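Long-range contacts in MxaA (Stigmatella aurantiaca, PDB 4W4T), which contains, in this chain, the NADPH-binding terminal reductase domain of the myxalamid PKS-NRPS pathway, which probably releases the carrier-bound chain by reduction to a primary alcohol: residues S189-L194 with V377-G382; I202-P207 with Q306-V311; D279-L284 with P313-A318. One frame throughout, in Å; residues are numbered along the deposited sequence.

Contact 1 (S189-L194 with V377-G382); sequences STVSVL and VVCDSG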
loop_
_atom_site.group_PDB
_atom_site.type_symbol
_atom_site.label_atom_id
_atom_site.label_comp_id
_atom_site.label_asym_id
_atom_site.label_seq_id
_atom_site.Cartn_x
_atom_site.Cartn_y
_atom_site.Cartn_z
ATOM N N SER A 189 -12.346 19.440 12.233
ATOM C CA SER A 189 -11.821 19.416 10.871
ATOM C C SER A 189 -10.362 18.971 10.867
ATOM O O SER A 189 -10.030 17.921 11.418
ATOM C CB SER A 189 -11.954 20.793 10.219
ATOM O OG SER A 189 -11.482 20.773 8.883
ATOM N N THR A 190 -9.488 19.765 10.251
ATOM C CA THR A 190 -8.066 19.425 10.236
ATOM C C THR A 190 -7.290 20.544 9.567
ATOM O O THR A 190 -7.817 21.212 8.690
ATOM C CB THR A 190 -7.795 18.096 9.492
ATOM O OG1 THR A 190 -6.390 17.887 9.359
ATOM C CG2 THR A 190 -8.415 18.116 8.097
ATOM N N VAL A 191 -6.038 20.759 9.967
ATOM C CA VAL A 191 -5.224 21.743 9.259
ATOM C C VAL A 191 -4.961 21.282 7.829
ATOM O O VAL A 191 -4.560 22.078 6.981
ATOM C CB VAL A 191 -3.877 22.013 9.966
ATOM C CG1 VAL A 191 -4.125 22.608 11.345
ATOM C CG2 VAL A 191 -3.036 20.735 10.032
ATOM N N SER A 192 -5.202 20.004 7.547
ATOM C CA SER A 192 -4.984 19.503 6.182
ATOM C C SER A 192 -6.013 20.000 5.160
ATOM O O SER A 192 -5.912 19.670 3.968
ATOM C CB SER A 192 -4.951 17.978 6.179
ATOM O OG SER A 192 -3.811 17.541 6.883
ATOM N N VAL A 193 -6.992 20.799 5.586
ATOM C CA VAL A 193 -7.838 21.475 4.605
ATOM C C VAL A 193 -7.098 22.651 3.949
ATOM O O VAL A 193 -7.610 23.260 3.000
ATOM C CB VAL A 193 -9.166 21.995 5.218
ATOM C CG1 VAL A 193 -9.893 20.870 5.918
ATOM C CG2 VAL A 193 -8.922 23.181 6.171
ATOM N N LEU A 194 -5.906 22.953 4.463
ATOM C CA LEU A 194 -5.076 24.073 3.987
ATOM C C LEU A 194 -3.963 23.631 3.032
ATOM O O LEU A 194 -3.425 22.525 3.159
ATOM C CB LEU A 194 -4.438 24.804 5.179
ATOM C CG LEU A 194 -5.359 25.324 6.282
ATOM C CD1 LEU A 194 -4.522 25.855 7.468
ATOM C CD2 LEU A 194 -6.291 26.405 5.753
ATOM N N VAL A 377 2.337 22.305 6.445
ATOM C CA VAL A 377 1.643 23.559 6.671
ATOM C C VAL A 377 2.064 24.180 7.999
ATOM O O VAL A 377 2.318 23.483 8.975
ATOM C CB VAL A 377 0.103 23.370 6.642
ATOM C CG1 VAL A 377 -0.323 22.358 7.662
ATOM C CG2 VAL A 377 -0.597 24.692 6.875
ATOM N N VAL A 378 2.165 25.499 8.009
ATOM C CA VAL A 378 2.432 26.244 9.226
ATOM C C VAL A 378 1.215 27.101 9.520
ATOM O O VAL A 378 0.753 27.820 8.640
ATOM C CB VAL A 378 3.687 27.119 9.083
ATOM C CG1 VAL A 378 4.006 27.824 10.389
ATOM C CG2 VAL A 378 4.845 26.271 8.628
ATOM N N CYS A 379 0.700 27.005 10.746
ATOM C CA CYS A 379 -0.554 27.648 11.146
ATOM C C CYS A 379 -0.367 28.637 12.274
ATOM O O CYS A 379 0.380 28.372 13.219
ATOM C CB CYS A 379 -1.581 26.607 11.603
ATOM S SG CYS A 379 -2.100 25.574 10.271
ATOM N N ASP A 380 -1.055 29.765 12.170
ATOM C CA ASP A 380 -1.137 30.710 13.281
ATOM C C ASP A 380 -2.219 30.253 14.251
ATOM O O ASP A 380 -3.203 29.644 13.830
ATOM C CB ASP A 380 -1.429 32.117 12.772
ATOM C CG ASP A 380 -1.426 33.144 13.890
ATOM O OD1 ASP A 380 -0.326 33.483 14.372
ATOM O OD2 ASP A 380 -2.516 33.599 14.296
ATOM N N SER A 381 -2.039 30.532 15.543
ATOM C CA SER A 381 -3.012 30.099 16.546
ATOM C C SER A 381 -3.369 31.209 17.537
ATOM O O SER A 381 -3.815 30.938 18.660
ATOM C CB SER A 381 -2.486 28.873 17.295
ATOM O OG SER A 381 -1.185 29.095 17.818
ATOM N N GLY A 382 -3.200 32.455 17.102
ATOM C CA GLY A 382 -3.395 33.601 17.971
ATOM C C GLY A 382 -4.807 33.711 18.524
ATOM O O GLY A 382 -4.978 34.108 19.676
#
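Val191 and Leu194 meet Val377 and Cys379 just beyond strand 185-188 of the Rossmann-type sheet, where the chain leaves the strand in a single 3-10 turn. Val191 is worth following outward. Its CB already lies 4.0 Å from Cys379 SG. From there the side chain forks: CG1, anti to the carbonyl carbon (chi1 -63°), reaches the same sulfur at 3.7 Å, while CG2, lodged between the backbone N and the carbonyl carbon, comes to 4.0 Å from Val377 CG1. The two branches of one valine therefore serve two residues of 377-382, sulfur on one and methyl on the other.

Leu194 closes the group. Its CD1 touches Cys379 SG at 3.7 Å and Val377 CG2, with the leucine and valine side chains crossing at about a right angle. Cys379 SG thus has Val191 CG1 and Leu194 CD1 as equally near neighbours, and no hydrogen bond joins the two segments.

The turn itself puts the apolar pair together: Leu194 N bonds to Val191 O at 3.0 Å, which brings side chains three residues apart to the same partners. Just ahead of it, Thr190 OG1 accepts from Ser192 N at 3.0 Å in an ST turn. Thr190 also packs on Tyr218 and Lys222 of helix 217-234, two residues that bind NADPH, here absent, in the YxxxK spacing of short-chain dehydrogenases; the apolar contact itself stands back from them, the Val191 side chain about 8 Å from that of Tyr218.

On the other side, 377-382 runs into helix 382-388 through an Asx turn: Gly382 N donates to Asp380 OD2, coming from above the carboxylate, 63° out of its plane.

Contact 2 (I202-P207 with Q306-V311); sequences IREDEP and QTYHLV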
loop_
_atom_site.group_PDB
_atom_site.type_symbol
_atom_site.label_atom_id
_atom_site.label_comp_id
_atom_site.label_asym_id
_atom_site.label_seq_id
_atom_site.Cartn_x
_atom_site.Cartn_y
_atom_site.Cartn_z
ATOM N N ILE A 202 -0.581 30.335 8.500
ATOM C CA ILE A 202 -1.892 30.626 7.942
ATOM C C ILE A 202 -2.848 31.008 9.067
ATOM O O ILE A 202 -2.938 30.313 10.087
ATOM C CB ILE A 202 -2.432 29.435 7.132
ATOM C CG1 ILE A 202 -1.525 29.181 5.925
ATOM C CG2 ILE A 202 -3.872 29.700 6.676
ATOM C CD1 ILE A 202 -1.894 27.958 5.115
ATOM N N ARG A 203 -3.547 32.126 8.887
ATOM C CA ARG A 203 -4.425 32.647 9.930
ATOM C C ARG A 203 -5.711 31.847 10.024
ATOM O O ARG A 203 -6.232 31.367 9.024
ATOM C CB ARG A 203 -4.774 34.117 9.684
ATOM C CG ARG A 203 -3.589 35.059 9.730
ATOM C CD ARG A 203 -4.052 36.473 9.455
ATOM N NE ARG A 203 -5.216 36.811 10.269
ATOM C CZ ARG A 203 -5.145 37.243 11.523
ATOM N NH1 ARG A 203 -3.960 37.401 12.108
ATOM N NH2 ARG A 203 -6.253 37.526 12.191
ATOM N N GLU A 204 -6.214 31.733 11.244
ATOM C CA GLU A 204 -7.449 31.026 11.521
ATOM C C GLU A 204 -8.633 31.657 10.799
ATOM O O GLU A 204 -9.562 30.946 10.405
ATOM C CB GLU A 204 -7.683 30.978 13.037
ATOM C CG GLU A 204 -6.649 30.099 13.740
ATOM C CD GLU A 204 -6.384 30.479 15.179
ATOM O OE1 GLU A 204 -6.027 31.651 15.435
ATOM O OE2 GLU A 204 -6.519 29.595 16.055
ATOM N N ASP A 205 -8.608 32.976 10.604
ATOM C CA ASP A 205 -9.736 33.646 9.951
ATOM C C ASP A 205 -9.567 33.810 8.441
ATOM O O ASP A 205 -10.346 34.505 7.793
ATOM C CB ASP A 205 -9.991 35.017 10.585
ATOM C CG ASP A 205 -8.800 35.950 10.484
ATOM O OD1 ASP A 205 -7.881 35.709 9.676
ATOM O OD2 ASP A 205 -8.792 36.957 11.227
ATOM N N GLU A 206 -8.549 33.178 7.881
ATOM C CA GLU A 206 -8.355 33.237 6.442
ATOM C C GLU A 206 -9.332 32.304 5.746
ATOM O O GLU A 206 -9.422 31.125 6.101
ATOM C CB GLU A 206 -6.921 32.876 6.073
ATOM C CG GLU A 206 -6.601 33.091 4.605
ATOM C CD GLU A 206 -6.670 34.556 4.203
ATOM O OE1 GLU A 206 -6.429 35.428 5.073
ATOM O OE2 GLU A 206 -6.961 34.834 3.021
ATOM N N PRO A 207 -10.073 32.830 4.754
ATOM C CA PRO A 207 -11.010 32.030 3.959
ATOM C C PRO A 207 -10.318 30.849 3.286
ATOM O O PRO A 207 -9.120 30.930 2.972
ATOM C CB PRO A 207 -11.523 33.025 2.913
ATOM C CG PRO A 207 -11.343 34.355 3.540
ATOM C CD PRO A 207 -10.095 34.250 4.362
ATOM N N GLN A 306 -16.699 30.665 14.655
ATOM C CA GLN A 306 -15.251 30.887 14.587
ATOM C C GLN A 306 -14.474 29.627 14.224
ATOM O O GLN A 306 -15.000 28.522 14.292
ATOM C CB GLN A 306 -14.721 31.431 15.913
ATOM C CG GLN A 306 -15.460 32.661 16.433
ATOM C CD GLN A 306 -15.651 33.712 15.367
ATOM O OE1 GLN A 306 -14.685 34.221 14.790
ATOM N NE2 GLN A 306 -16.907 34.034 15.082
ATOM N N THR A 307 -13.202 29.817 13.857
ATOM C CA THR A 307 -12.311 28.723 13.477
ATOM C C THR A 307 -11.058 28.792 14.337
ATOM O O THR A 307 -10.527 29.881 14.559
ATOM C CB THR A 307 -11.950 28.806 11.968
ATOM O OG1 THR A 307 -13.136 28.585 11.193
ATOM C CG2 THR A 307 -10.867 27.769 11.566
ATOM N N TYR A 308 -10.595 27.649 14.843
ATOM C CA TYR A 308 -9.400 27.620 15.682
ATOM C C TYR A 308 -8.395 26.585 15.207
ATOM O O TYR A 308 -8.751 25.474 14.814
ATOM C CB TYR A 308 -9.776 27.356 17.143
ATOM C CG TYR A 308 -10.714 28.414 17.673
ATOM C CD1 TYR A 308 -10.222 29.604 18.195
ATOM C CD2 TYR A 308 -12.093 28.241 17.602
ATOM C CE1 TYR A 308 -11.078 30.594 18.665
ATOM C CE2 TYR A 308 -12.958 29.222 18.069
ATOM C CZ TYR A 308 -12.449 30.394 18.597
ATOM O OH TYR A 308 -13.308 31.371 19.054
ATOM N N HIS A 309 -7.129 26.977 15.234
ATOM C CA HIS A 309 -6.047 26.078 14.878
ATOM C C HIS A 309 -5.479 25.464 16.131
ATOM O O HIS A 309 -4.813 26.141 16.923
ATOM C CB HIS A 309 -4.973 26.821 14.095
ATOM C CG HIS A 309 -5.383 27.167 12.700
ATOM N ND1 HIS A 309 -4.712 28.093 11.929
ATOM C CD2 HIS A 309 -6.404 26.710 11.933
ATOM C CE1 HIS A 309 -5.294 28.185 10.747
ATOM N NE2 HIS A 309 -6.320 27.350 10.722
ATOM N N LEU A 310 -5.756 24.181 16.332
ATOM C CA LEU A 310 -5.277 23.505 17.525
ATOM C C LEU A 310 -3.940 22.861 17.208
ATOM O O LEU A 310 -3.837 21.652 17.012
ATOM C CB LEU A 310 -6.299 22.482 18.023
ATOM C CG LEU A 310 -7.687 23.093 18.229
ATOM C CD1 LEU A 310 -8.645 22.074 18.871
ATOM C CD2 LEU A 310 -7.594 24.361 19.069
ATOM N N VAL A 311 -2.929 23.719 17.140
ATOM C CA VAL A 311 -1.568 23.345 16.805
ATOM C C VAL A 311 -0.644 23.806 17.915
ATOM O O VAL A 311 -0.983 24.697 18.689
ATOM C CB VAL A 311 -1.119 23.974 15.474
ATOM C CG1 VAL A 311 -2.063 23.543 14.327
ATOM C CG2 VAL A 311 -1.101 25.497 15.598
#
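Glu204 reaches over His309 and takes its backbone N-H: His309 N to Glu204 OE2 is 2.8 Å and virtually straight at 178°, using the anti lone pair of the oxygen. On the way there, Glu204 CG lies over one face of the imidazole, 3.5 Å from the ring centroid in a CH-pi contact. The extended chain beyond CG (chi2 153°) carries the carboxylate past the ring to the strand backbone, the two side chains sliding by each other in opposite directions. At the ring edge, in plane, Ile202 O comes to 3.2 Å from His309 CE1. Thr307 joins from the strand, its O 3.4 Å from Glu204 CB.

Further out, the carboxylate also reaches helix 382-388: OE1 accepts from Asp383 N and OE2 bonds Thr384 OG1. The type I turn Arg203-Glu206 sets the glutamate at its second position, and Arg203 grips Asp205 side-on through NE and NH2 on the outer side. Strand 307-310 is itself paired parallel with strand 239-248, and Thr307 OG1 bonds Arg230. With an alanine in place of Glu204, His309 N, Asp383 N and Thr384 OG1 would probably lose their carboxylate partner and the histidine face its CG cover.

Both ring nitrogens of His309 are engaged, ND1 with the carbonyl Asp380 O and NE2 with Arg243 NH1. A carbonyl can only accept and a guanidinium normally only donates, so this environment is consistent with a neutral ring protonated at ND1.

Contact 3 (D279-L284 with P313-A318); sequences DALLDL and PQFVRA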
loop_
_atom_site.group_PDB
_atom_site.type_symbol
_atom_site.label_atom_id
_atom_site.label_comp_id
_atom_site.label_asym_id
_atom_site.label_seq_id
_atom_site.Cartn_x
_atom_site.Cartn_y
_atom_site.Cartn_z
ATOM N N ASP A 279 13.498 20.464 6.208
ATOM C CA ASP A 279 13.517 21.864 6.625
ATOM C C ASP A 279 12.167 22.360 7.158
ATOM O O ASP A 279 12.009 23.544 7.410
ATOM C CB ASP A 279 13.979 22.766 5.478
ATOM C CG ASP A 279 13.224 22.514 4.190
ATOM O OD1 ASP A 279 12.057 22.070 4.245
ATOM O OD2 ASP A 279 13.800 22.777 3.111
ATOM N N ALA A 280 11.204 21.462 7.339
ATOM C CA ALA A 280 9.894 21.867 7.847
ATOM C C ALA A 280 9.946 22.371 9.291
ATOM O O ALA A 280 10.819 21.982 10.071
ATOM C CB ALA A 280 8.914 20.712 7.745
ATOM N N LEU A 281 9.006 23.244 9.642
ATOM C CA LEU A 281 8.784 23.602 11.039
ATOM C C LEU A 281 7.794 22.601 11.616
ATOM O O LEU A 281 6.580 22.789 11.495
ATOM C CB LEU A 281 8.236 25.020 11.175
ATOM C CG LEU A 281 8.994 26.101 10.413
ATOM C CD1 LEU A 281 8.293 27.438 10.548
ATOM C CD2 LEU A 281 10.427 26.175 10.910
ATOM N N LEU A 282 8.310 21.552 12.246
ATOM C CA LEU A 282 7.483 20.424 12.646
ATOM C C LEU A 282 6.484 20.775 13.747
ATOM O O LEU A 282 6.839 21.349 14.781
ATOM C CB LEU A 282 8.366 19.267 13.097
ATOM C CG LEU A 282 9.368 18.784 12.045
ATOM C CD1 LEU A 282 10.419 17.889 12.688
ATOM C CD2 LEU A 282 8.660 18.035 10.917
ATOM N N ASP A 283 5.228 20.424 13.495
ATOM C CA ASP A 283 4.176 20.474 14.495
ATOM C C ASP A 283 4.000 19.139 15.216
ATOM O O ASP A 283 3.870 18.097 14.580
ATOM C CB ASP A 283 2.847 20.847 13.854
ATOM C CG ASP A 283 1.746 20.982 14.878
ATOM O OD1 ASP A 283 1.979 21.732 15.839
ATOM O OD2 ASP A 283 0.665 20.353 14.730
ATOM N N LEU A 284 4.003 19.178 16.541
ATOM C CA LEU A 284 3.607 18.032 17.353
ATOM C C LEU A 284 2.690 18.555 18.437
ATOM O O LEU A 284 3.123 19.300 19.320
ATOM C CB LEU A 284 4.802 17.316 17.977
ATOM C CG LEU A 284 5.677 16.407 17.114
ATOM C CD1 LEU A 284 6.686 17.225 16.342
ATOM C CD2 LEU A 284 6.388 15.432 18.024
ATOM N N PRO A 313 1.909 26.038 19.350
ATOM C CA PRO A 313 2.421 27.380 19.043
ATOM C C PRO A 313 3.936 27.394 18.811
ATOM O O PRO A 313 4.444 28.289 18.133
ATOM C CB PRO A 313 2.061 28.193 20.298
ATOM C CG PRO A 313 0.984 27.409 20.968
ATOM C CD PRO A 313 1.305 25.977 20.692
ATOM N N GLN A 314 4.644 26.417 19.371
ATOM C CA GLN A 314 6.097 26.331 19.216
ATOM C C GLN A 314 6.460 25.194 18.262
ATOM O O GLN A 314 6.143 24.046 18.532
ATOM C CB GLN A 314 6.769 26.123 20.585
ATOM C CG GLN A 314 8.266 25.715 20.552
ATOM C CD GLN A 314 8.548 24.338 21.200
ATOM O OE1 GLN A 314 7.627 23.551 21.471
ATOM N NE2 GLN A 314 9.833 24.047 21.445
ATOM N N PHE A 315 7.093 25.498 17.136
ATOM C CA PHE A 315 7.529 24.426 16.232
ATOM C C PHE A 315 8.802 23.771 16.762
ATOM O O PHE A 315 9.495 24.328 17.612
ATOM C CB PHE A 315 7.772 24.956 14.806
ATOM C CG PHE A 315 8.978 25.856 14.688
ATOM C CD1 PHE A 315 10.249 25.330 14.474
ATOM C CD2 PHE A 315 8.843 27.226 14.791
ATOM C CE1 PHE A 315 11.360 26.163 14.377
ATOM C CE2 PHE A 315 9.949 28.062 14.691
ATOM C CZ PHE A 315 11.206 27.530 14.479
ATOM N N VAL A 316 9.116 22.589 16.254
ATOM C CA VAL A 316 10.394 21.970 16.561
ATOM C C VAL A 316 11.108 21.751 15.227
ATOM O O VAL A 316 10.459 21.534 14.208
ATOM C CB VAL A 316 10.216 20.635 17.347
ATOM C CG1 VAL A 316 9.539 19.595 16.491
ATOM C CG2 VAL A 316 11.558 20.112 17.849
ATOM N N ARG A 317 12.433 21.864 15.218
ATOM C CA ARG A 317 13.188 21.554 14.013
ATOM C C ARG A 317 13.551 20.076 14.019
ATOM O O ARG A 317 13.646 19.471 15.084
ATOM C CB ARG A 317 14.438 22.435 13.919
ATOM C CG ARG A 317 14.089 23.898 13.696
ATOM C CD ARG A 317 15.293 24.803 13.714
ATOM N NE ARG A 317 16.013 24.716 14.978
ATOM C CZ ARG A 317 17.158 24.065 15.125
ATOM N NH1 ARG A 317 17.691 23.457 14.077
ATOM N NH2 ARG A 317 17.761 24.021 16.307
ATOM N N ALA A 318 13.726 19.493 12.839
ATOM C CA ALA A 318 14.075 18.079 12.748
ATOM C C ALA A 318 15.344 17.732 13.538
ATOM O O ALA A 318 15.393 16.697 14.210
ATOM C CB ALA A 318 14.243 17.670 11.289
HETATM O O HOH W 1 13.090 20.973 10.355
HETATM O O HOH W 2 5.708 21.364 17.358
#
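A single antiparallel beta bridge, Leu282 with Val316, joins the loop between strands 274-277 and 285-286 to the loop that leads from strand 307-310 into helix 318-328. It is a hydrogen-bonded pair: Leu282 N gives to Val316 O at 2.9 Å, strongly bent at 135°, and Val316 N returns to Leu282 O at 3.0 Å, much straighter. The segments diverge quickly from this point, their touching parts running 115° apart, and the pairing stays a single bridge.

Side chains sort themselves to the two faces of the bridge. On one, Leu281 CD2 stands over the face of the Phe315 ring, 3.7 Å from its centroid, in a CH-pi contact offset toward the rim. Phe315 CG sits between the backbone N and the carbonyl carbon (chi1 70°), which swings the ring beneath the leucine; Arg317 CG meets the ring at its edge, in plane. On the other face, Val316 CG1 is shared by two leucines, 3.6 Å from Leu282 CB and 3.7 Å from Leu284 CD1. Leu282 CD1 extends on to the helix start, 3.7 Å from Ala318 CA.

Water fills in at both ends. One links Ala280 O to Ala318 N, which lies 3.0 Å from it; the second accepts from Leu284 N at 2.9 Å and has Leu282 O and Gln314 O nearby.

Against the face of Leu282, Leu284 and Val316, Met321 and Tyr324 of helix 318-328 pack on Val316, and Met321 also on Leu282. Asp283 meanwhile accepts through OD2 from Arg246 N and through OD1 from Asn312 N, which ties the loop to strand 239-248 and to the chain just after strand 307-310.

Contacts 1 and 2 are nearly one unit, their centres 6 Å apart. Segments 377-382 and 202-207 run together with probable backbone hydrogen bonds, Val378 O to Ile202 N and Asp380 N to Ile202 O, both 2.9 Å. Contact 3 lies farther out, about 13 Å from contact 1 and 18 Å from contact 2, centre to centre; Val378 CG2 packs 4.1 Å from Leu281 CD1, and Val311 touches Asp283. In sequence, the loop closed by contact 1 contains the other two, which cross. Of the three, contact 1 comes nearest to the NADPH site, empty in this model; in contact 3 the Leu284 side chain is about 11 Å from that of Phe66.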